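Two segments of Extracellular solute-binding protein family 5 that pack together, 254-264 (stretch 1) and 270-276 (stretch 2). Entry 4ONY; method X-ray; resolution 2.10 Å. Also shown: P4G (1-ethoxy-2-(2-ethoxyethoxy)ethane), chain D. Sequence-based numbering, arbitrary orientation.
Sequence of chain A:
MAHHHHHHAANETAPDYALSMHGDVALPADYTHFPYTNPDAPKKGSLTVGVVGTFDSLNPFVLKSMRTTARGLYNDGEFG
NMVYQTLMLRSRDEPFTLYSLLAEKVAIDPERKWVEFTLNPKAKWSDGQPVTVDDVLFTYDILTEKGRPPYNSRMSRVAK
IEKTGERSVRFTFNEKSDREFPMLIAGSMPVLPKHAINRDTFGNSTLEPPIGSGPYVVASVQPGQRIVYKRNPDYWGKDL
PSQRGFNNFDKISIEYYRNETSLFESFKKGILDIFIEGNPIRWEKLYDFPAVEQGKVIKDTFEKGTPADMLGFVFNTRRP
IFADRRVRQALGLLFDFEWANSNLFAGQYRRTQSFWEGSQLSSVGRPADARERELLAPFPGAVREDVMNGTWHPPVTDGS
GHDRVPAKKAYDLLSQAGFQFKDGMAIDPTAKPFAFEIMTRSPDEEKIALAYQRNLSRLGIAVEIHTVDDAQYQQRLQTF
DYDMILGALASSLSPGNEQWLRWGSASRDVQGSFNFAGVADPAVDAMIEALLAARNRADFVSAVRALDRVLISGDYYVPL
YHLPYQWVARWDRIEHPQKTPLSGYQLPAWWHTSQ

Stretch 1, residues 254-264: IEYYRNETSLF
Stretch 2 (270-276) GILDIFI

Two chain segments can pack closely without a single hydrogen bond between them, provided their apolar side chains interlock; residues 254-264 and 270-276 of this solute-binding protein illustrate the principle. Stretch 1 ends a strand at Tyr257, turns through Arg258 and Asn259, and enters a helix at Glu260. Stretch 2 leaves a preceding helix at Gly270, whose phi/psi of 89/9 completes a Schellman motif and would jam a side chain against the preceding carbonyl oxygen. It then runs extended from Leu272 (-100/142), apart from a kink at Asp273 (-85/-25), into a strand at 274-276. The helix and this strand run nearly antiparallel, at 150°, with axes 10.3 Å apart at closest approach. The nearest CA pairs are Leu263 with Leu272 (CA to CA 8.2 Å) and Phe264 with Phe275 (CA to CA 7.1 Å).

Along the first strand, Ile254 and Tyr256 make no contact with stretch 2, whereas Glu255 (m, t) and Tyr257 (chi1 m, chi2 81°) point toward it. Tyr257 OH lies 2.7 Å from Glu255 OE1, a weak hydrogen bond at most, since the hydroxyl proton has another acceptor within reach. These polar tips lie against aliphatic carbon: Glu255 OE1 is 3.8 Å from Leu272 CD2 and Tyr257 OH is 3.6 Å from the same methyl. Nearby, Ile271 (m, t) brings its CG2 to 3.9 Å from Glu255 OE1. Carbon also meets carbon, Tyr257 CE1 and Leu272 CD1 being 3.9 Å apart, while P4G C3 lies over one face of the tyrosine ring, 3.5 Å from Tyr257 CE2.

Asn259 (chi1 p) caps the new helix, its OD1 accepting from Ser262 N at 2.8 Å with a nearly straight angle of 172°. Backbone bonds then carry the turn forward, from Leu263 N to Asn259 O (3.3 Å) and from Phe264 N to Glu260 O (2.8 Å). Thr261 points away from stretch 2.

Leu263 (t, t) leaves the backbone sideways, but its end comes nearer: CD2 lies 3.5 Å from both Leu272 CD1 and Phe275 CE2, touching the two residues of stretch 2 with the most surface covered by stretch 1. Leu272 is m, t; Phe275, chi1 t and chi2 -86°, is the most heavily covered residue of the contact.

Phe264 (chi1 t, chi2 64°) completes the packing. Its edge meets the face of Phe275, with centroids 5.2 Å apart and planes at 72°, an arrangement that sets positively polarized ring hydrogens against pi density. Phe264 CB also approaches Phe275 CE2 to 3.8 Å. Altogether 352 Å² is buried, counting both sides.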

# COMPACT_ATOMS: atom_id res chain seq x y z
N ILE A 254 20.13 5.88 8.58
CA ILE A 254 18.83 6.53 8.47
C ILE A 254 18.81 7.71 9.44
O ILE A 254 18.85 7.53 10.68
CB ILE A 254 17.70 5.52 8.78
CG1 ILE A 254 17.90 4.27 7.93
CG2 ILE A 254 16.33 6.15 8.55
CD1 ILE A 254 16.82 3.20 8.11
N GLU A 255 18.76 8.91 8.87
CA GLU A 255 18.72 10.17 9.61
C GLU A 255 17.32 10.74 9.68
O GLU A 255 16.52 10.59 8.74
CB GLU A 255 19.64 11.18 8.97
CG GLU A 255 21.07 10.73 9.09
CD GLU A 255 22.07 11.77 8.74
OE1 GLU A 255 21.72 12.83 8.17
OE2 GLU A 255 23.25 11.51 9.05
N TYR A 256 17.02 11.37 10.81
CA TYR A 256 15.71 11.84 11.09
C TYR A 256 15.67 13.37 11.04
O TYR A 256 16.55 14.01 11.58
CB TYR A 256 15.26 11.29 12.46
CG TYR A 256 14.82 9.83 12.43
CD1 TYR A 256 15.75 8.80 12.37
CD2 TYR A 256 13.49 9.48 12.40
CE1 TYR A 256 15.35 7.47 12.36
CE2 TYR A 256 13.09 8.18 12.39
CZ TYR A 256 14.03 7.17 12.37
OH TYR A 256 13.64 5.85 12.36
N TYR A 257 14.66 13.91 10.35
CA TYR A 257 14.52 15.34 10.13
C TYR A 257 13.15 15.82 10.61
O TYR A 257 12.20 15.05 10.64
CB TYR A 257 14.69 15.68 8.64
CG TYR A 257 16.10 15.47 8.18
CD1 TYR A 257 16.55 14.18 7.85
CD2 TYR A 257 17.02 16.51 8.19
CE1 TYR A 257 17.88 13.97 7.50
CE2 TYR A 257 18.34 16.30 7.85
CZ TYR A 257 18.77 15.01 7.52
OH TYR A 257 20.14 14.84 7.18
N ARG A 258 13.04 17.09 11.00
CA ARG A 258 11.79 17.59 11.55
C ARG A 258 10.77 17.88 10.48
O ARG A 258 9.63 17.99 10.80
CB ARG A 258 12.00 18.83 12.37
CG ARG A 258 12.33 20.07 11.56
CD ARG A 258 12.86 21.12 12.49
NE ARG A 258 12.97 22.43 11.87
CZ ARG A 258 14.09 23.02 11.48
NH1 ARG A 258 15.25 22.40 11.62
NH2 ARG A 258 14.03 24.24 10.93
N ASN A 259 11.19 18.08 9.23
CA ASN A 259 10.25 18.36 8.13
C ASN A 259 10.95 18.09 6.80
O ASN A 259 12.16 17.84 6.75
CB ASN A 259 9.70 19.83 8.16
CG ASN A 259 10.79 20.89 8.02
OD1 ASN A 259 11.75 20.70 7.28
ND2 ASN A 259 10.65 22.01 8.75
N GLU A 260 10.19 18.13 5.72
CA GLU A 260 10.72 17.81 4.41
C GLU A 260 11.72 18.82 3.85
O GLU A 260 12.59 18.43 3.08
CB GLU A 260 9.56 17.68 3.42
CG GLU A 260 8.79 16.40 3.62
CD GLU A 260 7.75 16.21 2.51
OE1 GLU A 260 7.84 16.95 1.49
OE2 GLU A 260 6.82 15.38 2.70
N THR A 261 11.56 20.10 4.21
CA THR A 261 12.44 21.13 3.71
C THR A 261 13.87 20.93 4.25
O THR A 261 14.84 21.02 3.51
CB THR A 261 11.91 22.53 4.09
OG1 THR A 261 10.76 22.79 3.32
CG2 THR A 261 12.90 23.60 3.76
N SER A 262 13.95 20.66 5.56
CA SER A 262 15.21 20.35 6.24
C SER A 262 15.88 19.13 5.60
O SER A 262 17.08 19.12 5.35
CB SER A 262 14.90 20.07 7.73
OG SER A 262 16.11 19.79 8.43
N LEU A 263 15.07 18.12 5.31
CA LEU A 263 15.53 16.89 4.70
C LEU A 263 16.08 17.19 3.28
O LEU A 263 17.22 16.82 2.96
CB LEU A 263 14.38 15.89 4.67
CG LEU A 263 14.74 14.40 4.54
CD1 LEU A 263 13.58 13.56 5.03
CD2 LEU A 263 15.07 14.03 3.10
N PHE A 264 15.29 17.91 2.49
CA PHE A 264 15.66 18.29 1.13
C PHE A 264 16.97 19.10 1.10
O PHE A 264 17.85 18.80 0.32
CB PHE A 264 14.51 19.06 0.47
CG PHE A 264 14.70 19.39 -0.99
CD1 PHE A 264 14.79 18.38 -1.94
CD2 PHE A 264 14.72 20.72 -1.42
CE1 PHE A 264 14.95 18.69 -3.28
CE2 PHE A 264 14.88 21.02 -2.78
CZ PHE A 264 14.97 20.00 -3.71
N GLY A 270 24.52 17.10 -0.03
CA GLY A 270 25.27 15.86 -0.23
C GLY A 270 25.38 15.01 1.02
O GLY A 270 26.03 13.99 1.01
N ILE A 271 24.67 15.37 2.07
CA ILE A 271 24.64 14.59 3.30
C ILE A 271 23.77 13.37 3.14
O ILE A 271 24.11 12.32 3.62
CB ILE A 271 24.17 15.45 4.48
CG1 ILE A 271 25.16 16.59 4.63
CG2 ILE A 271 24.13 14.63 5.76
CD1 ILE A 271 24.76 17.69 5.57
N LEU A 272 22.64 13.51 2.44
CA LEU A 272 21.82 12.39 2.09
C LEU A 272 22.11 12.01 0.65
O LEU A 272 22.29 12.89 -0.19
CB LEU A 272 20.34 12.75 2.25
CG LEU A 272 19.98 13.25 3.65
CD1 LEU A 272 18.50 13.58 3.67
CD2 LEU A 272 20.35 12.22 4.72
N ASP A 273 22.11 10.71 0.35
CA ASP A 273 22.48 10.21 -0.99
C ASP A 273 21.31 10.22 -1.99
O ASP A 273 21.54 10.26 -3.17
CB ASP A 273 23.01 8.78 -0.88
CG ASP A 273 24.34 8.68 -0.14
OD1 ASP A 273 25.23 9.47 -0.43
OD2 ASP A 273 24.47 7.81 0.75
N ILE A 274 20.08 10.15 -1.50
CA ILE A 274 18.90 10.11 -2.34
C ILE A 274 17.79 10.94 -1.71
O ILE A 274 17.87 11.31 -0.54
CB ILE A 274 18.38 8.66 -2.55
CG1 ILE A 274 17.88 8.07 -1.22
CG2 ILE A 274 19.47 7.74 -3.10
CD1 ILE A 274 17.09 6.79 -1.36
N PHE A 275 16.78 11.24 -2.51
CA PHE A 275 15.60 11.93 -2.04
C PHE A 275 14.40 11.39 -2.78
O PHE A 275 14.31 11.49 -4.02
CB PHE A 275 15.71 13.47 -2.24
CG PHE A 275 14.58 14.23 -1.60
CD1 PHE A 275 13.40 14.42 -2.29
CD2 PHE A 275 14.70 14.71 -0.32
CE1 PHE A 275 12.33 15.05 -1.72
CE2 PHE A 275 13.65 15.39 0.26
CZ PHE A 275 12.46 15.58 -0.44
N ILE A 276 13.49 10.77 -2.02
CA ILE A 276 12.33 10.11 -2.63
C ILE A 276 11.26 11.22 -2.72
O ILE A 276 10.87 11.76 -1.68
CB ILE A 276 11.85 8.95 -1.75
CG1 ILE A 276 12.91 7.85 -1.73
CG2 ILE A 276 10.51 8.40 -2.26
CD1 ILE A 276 12.68 6.76 -0.71
C8 P4G D . 26.22 14.18 14.30
C7 P4G D . 25.09 13.97 15.30
O4 P4G D . 23.84 14.72 15.10
C6 P4G D . 23.33 15.04 13.78
C5 P4G D . 21.95 14.39 13.53
O3 P4G D . 21.51 14.69 12.19
C4 P4G D . 20.13 14.52 11.97
C3 P4G D . 19.68 15.63 11.04
O2 P4G D . 19.09 16.71 11.77
C2 P4G D . 18.98 17.92 11.00
C1 P4G D . 20.01 19.00 11.29